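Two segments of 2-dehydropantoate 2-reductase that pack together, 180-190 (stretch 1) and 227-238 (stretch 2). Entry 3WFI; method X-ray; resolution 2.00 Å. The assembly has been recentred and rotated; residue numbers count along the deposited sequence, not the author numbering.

Stretch 1 (180-190) IHYSIYRKACV
Stretch 2, residues 227-238: KVAAVEKIELDV

Stretch 1 is helical throughout; its backbone is held by i to i+4 bonds such as Tyr-185 N to His-181 O at 3.0 Å, the last, Val-190 N to Arg-186 O at 3.4 Å, being weak. Stretch 2 ends a helix at Val-231; Glu-232 leaves helical torsions (-90/22), Lys-233 turns left-handed (66/28), and Ile-234 to Leu-236 run extended. Ile-234 N closes that turn on Ala-229 O at 2.9 Å. In register, the CA atoms of Tyr-182 and Ile-234 lie 6.3 Å apart, those of Tyr-185 and Ala-229 7.5 Å.

Two tyrosine hydroxyls carry the polar chemistry. Tyr-185 (chi1 -103°, chi2 108°) donates from OH to Glu-232 OE1 at a short 2.5 Å; Glu-232 is m, t, and its OE2 is bonded elsewhere in the structure, so both carboxylate oxygens are satisfied. Tyr-182 (t, chi2 102°) accepts at OH from Asp-237 N, 3.0 Å and nearly linear at 169°, while the Asp-237 side chain (t) caps a backbone N just past the stretch.

An aliphatic group covers one face of each ring: Ala-229 CB sits 3.6 Å from the Tyr-185 ring centroid, Leu-236 CD2 (m, t) 3.9 Å from that of Tyr-182, and Ile-234 CG1 (m, m) 3.9 Å from that of His-181 (t). Leu-236 CD1 also reaches Cys-189 SG (m) at 4.1 Å. For the two tyrosines the rule is apolar carbon over one face, polar partner at the hydroxyl.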

# COMPACT_ATOMS: atom_id res chain seq x y z
N ILE B 180 6.87 -12.39 -27.70
CA ILE B 180 5.50 -12.05 -27.25
C ILE B 180 5.41 -12.15 -25.72
O ILE B 180 4.83 -11.28 -25.08
CB ILE B 180 4.43 -13.02 -27.82
CG1 ILE B 180 4.39 -12.97 -29.34
CG2 ILE B 180 3.05 -12.69 -27.28
CD1 ILE B 180 4.19 -11.59 -29.92
N HIS B 181 5.97 -13.21 -25.16
CA HIS B 181 5.81 -13.50 -23.74
C HIS B 181 6.52 -12.40 -22.94
O HIS B 181 5.99 -11.85 -21.98
CB HIS B 181 6.42 -14.87 -23.43
CG HIS B 181 5.93 -15.49 -22.16
ND1 HIS B 181 5.12 -14.83 -21.25
CD2 HIS B 181 6.16 -16.71 -21.64
CE1 HIS B 181 4.87 -15.63 -20.23
NE2 HIS B 181 5.50 -16.78 -20.44
N TYR B 182 7.74 -12.08 -23.38
CA TYR B 182 8.53 -11.01 -22.79
C TYR B 182 7.78 -9.70 -22.85
O TYR B 182 7.70 -9.01 -21.84
CB TYR B 182 9.86 -10.86 -23.51
CG TYR B 182 10.81 -9.84 -22.90
CD1 TYR B 182 11.88 -10.23 -22.11
CD2 TYR B 182 10.63 -8.47 -23.13
CE1 TYR B 182 12.75 -9.30 -21.58
CE2 TYR B 182 11.49 -7.52 -22.59
CZ TYR B 182 12.56 -7.95 -21.81
OH TYR B 182 13.41 -7.01 -21.26
N SER B 183 7.24 -9.37 -24.02
CA SER B 183 6.62 -8.06 -24.21
C SER B 183 5.33 -7.94 -23.41
O SER B 183 4.98 -6.85 -22.94
CB SER B 183 6.40 -7.73 -25.71
OG SER B 183 5.06 -7.90 -26.07
N ILE B 184 4.64 -9.07 -23.22
CA ILE B 184 3.44 -9.12 -22.38
C ILE B 184 3.82 -8.87 -20.90
O ILE B 184 3.10 -8.17 -20.17
CB ILE B 184 2.69 -10.48 -22.51
CG1 ILE B 184 2.12 -10.78 -23.91
CG2 ILE B 184 1.58 -10.61 -21.46
CD1 ILE B 184 2.24 -9.74 -24.99
N TYR B 185 4.93 -9.45 -20.44
CA TYR B 185 5.41 -9.18 -19.07
C TYR B 185 5.83 -7.73 -18.90
O TYR B 185 5.49 -7.11 -17.91
CB TYR B 185 6.55 -10.13 -18.66
CG TYR B 185 6.12 -11.26 -17.74
CD1 TYR B 185 6.04 -12.58 -18.19
CD2 TYR B 185 5.85 -11.03 -16.38
CE1 TYR B 185 5.67 -13.61 -17.33
CE2 TYR B 185 5.48 -12.05 -15.50
CZ TYR B 185 5.40 -13.34 -15.97
OH TYR B 185 5.03 -14.30 -15.05
N ARG B 186 6.51 -7.18 -19.90
CA ARG B 186 6.95 -5.78 -19.86
C ARG B 186 5.76 -4.83 -19.80
O ARG B 186 5.74 -3.89 -19.00
CB ARG B 186 7.80 -5.47 -21.10
CG ARG B 186 8.30 -4.04 -21.22
CD ARG B 186 9.44 -4.02 -22.24
NE ARG B 186 9.96 -2.70 -22.59
CZ ARG B 186 9.41 -1.88 -23.48
NH1 ARG B 186 8.27 -2.19 -24.08
NH2 ARG B 186 10.01 -0.72 -23.75
N LYS B 187 4.76 -5.07 -20.64
CA LYS B 187 3.53 -4.30 -20.57
C LYS B 187 2.83 -4.46 -19.20
O LYS B 187 2.28 -3.50 -18.66
CB LYS B 187 2.59 -4.70 -21.70
CG LYS B 187 1.21 -4.07 -21.66
CD LYS B 187 1.28 -2.55 -21.62
CE LYS B 187 -0.11 -1.92 -21.71
NZ LYS B 187 -0.13 -0.55 -21.11
N ALA B 188 2.81 -5.67 -18.65
CA ALA B 188 2.12 -5.89 -17.37
C ALA B 188 2.79 -5.14 -16.23
O ALA B 188 2.11 -4.73 -15.27
CB ALA B 188 2.02 -7.38 -17.05
N CYS B 189 4.11 -4.96 -16.33
CA CYS B 189 4.85 -4.15 -15.36
C CYS B 189 4.32 -2.70 -15.37
O CYS B 189 4.09 -2.11 -14.31
CB CYS B 189 6.36 -4.19 -15.62
SG CYS B 189 7.15 -5.77 -15.20
N VAL B 190 4.10 -2.14 -16.55
CA VAL B 190 3.46 -0.82 -16.66
C VAL B 190 2.06 -0.85 -16.03
O VAL B 190 1.69 0.06 -15.29
CB VAL B 190 3.34 -0.35 -18.13
CG1 VAL B 190 2.69 1.02 -18.20
CG2 VAL B 190 4.70 -0.35 -18.82
N LYS B 227 11.10 -11.50 -10.84
CA LYS B 227 11.42 -12.73 -10.10
C LYS B 227 10.47 -13.86 -10.49
O LYS B 227 10.90 -15.00 -10.69
CB LYS B 227 11.35 -12.50 -8.59
CG LYS B 227 12.63 -12.01 -7.97
CD LYS B 227 12.55 -11.93 -6.45
CE LYS B 227 13.83 -11.30 -5.87
NZ LYS B 227 14.04 -9.86 -6.24
N VAL B 228 9.20 -13.53 -10.61
CA VAL B 228 8.19 -14.48 -11.02
C VAL B 228 8.38 -14.88 -12.50
O VAL B 228 8.30 -16.07 -12.84
CB VAL B 228 6.79 -13.90 -10.71
CG1 VAL B 228 5.71 -14.54 -11.54
CG2 VAL B 228 6.50 -14.03 -9.22
N ALA B 229 8.66 -13.91 -13.35
CA ALA B 229 8.93 -14.16 -14.79
C ALA B 229 10.15 -15.06 -15.00
O ALA B 229 10.13 -15.94 -15.87
CB ALA B 229 9.10 -12.85 -15.54
N ALA B 230 11.19 -14.86 -14.19
CA ALA B 230 12.39 -15.70 -14.27
C ALA B 230 12.09 -17.19 -14.02
O ALA B 230 12.67 -18.06 -14.66
CB ALA B 230 13.46 -15.20 -13.31
N VAL B 231 11.17 -17.48 -13.10
CA VAL B 231 10.73 -18.85 -12.86
C VAL B 231 10.11 -19.42 -14.13
O VAL B 231 10.28 -20.60 -14.44
CB VAL B 231 9.71 -18.93 -11.70
CG1 VAL B 231 9.19 -20.36 -11.52
CG2 VAL B 231 10.33 -18.43 -10.40
N GLU B 232 9.41 -18.59 -14.89
CA GLU B 232 8.81 -19.01 -16.16
C GLU B 232 9.76 -18.81 -17.36
O GLU B 232 9.31 -18.74 -18.50
CB GLU B 232 7.49 -18.27 -16.35
CG GLU B 232 6.53 -18.53 -15.19
CD GLU B 232 5.28 -17.69 -15.19
OE1 GLU B 232 5.23 -16.67 -15.92
OE2 GLU B 232 4.35 -18.04 -14.43
N LYS B 233 11.07 -18.75 -17.09
CA LYS B 233 12.11 -18.71 -18.11
C LYS B 233 12.08 -17.45 -18.94
O LYS B 233 12.50 -17.45 -20.10
CB LYS B 233 12.04 -19.94 -19.04
CG LYS B 233 11.88 -21.27 -18.33
CD LYS B 233 13.01 -21.53 -17.35
CE LYS B 233 12.87 -22.89 -16.68
NZ LYS B 233 13.65 -22.91 -15.41
N ILE B 234 11.58 -16.36 -18.35
CA ILE B 234 11.57 -15.07 -19.01
C ILE B 234 12.45 -14.12 -18.19
O ILE B 234 12.15 -13.84 -17.03
CB ILE B 234 10.14 -14.50 -19.08
CG1 ILE B 234 9.23 -15.39 -19.96
CG2 ILE B 234 10.21 -13.05 -19.58
CD1 ILE B 234 9.36 -15.14 -21.46
N GLU B 235 13.51 -13.63 -18.80
CA GLU B 235 14.49 -12.82 -18.09
C GLU B 235 14.35 -11.36 -18.48
O GLU B 235 14.91 -10.92 -19.48
CB GLU B 235 15.88 -13.39 -18.35
CG GLU B 235 16.96 -12.77 -17.50
CD GLU B 235 18.35 -13.36 -17.76
OE1 GLU B 235 18.47 -14.31 -18.57
OE2 GLU B 235 19.31 -12.89 -17.12
N LEU B 236 13.58 -10.61 -17.70
CA LEU B 236 13.35 -9.19 -17.98
C LEU B 236 14.60 -8.36 -17.76
O LEU B 236 15.35 -8.59 -16.82
CB LEU B 236 12.22 -8.63 -17.11
CG LEU B 236 10.83 -9.25 -17.30
CD1 LEU B 236 9.84 -8.61 -16.34
CD2 LEU B 236 10.36 -9.09 -18.73
N ASP B 237 14.84 -7.40 -18.65
CA ASP B 237 15.83 -6.35 -18.42
C ASP B 237 15.21 -5.36 -17.45
O ASP B 237 14.52 -4.42 -17.85
CB ASP B 237 16.18 -5.70 -19.77
CG ASP B 237 17.28 -4.64 -19.66
OD1 ASP B 237 17.48 -4.03 -18.60
OD2 ASP B 237 17.94 -4.41 -20.68
N VAL B 238 15.46 -5.56 -16.16
CA VAL B 238 14.76 -4.78 -15.13
C VAL B 238 14.98 -3.27 -15.25
O VAL B 238 14.02 -2.50 -15.25
CB VAL B 238 15.05 -5.31 -13.71
CG1 VAL B 238 14.54 -4.34 -12.65
CG2 VAL B 238 14.42 -6.69 -13.54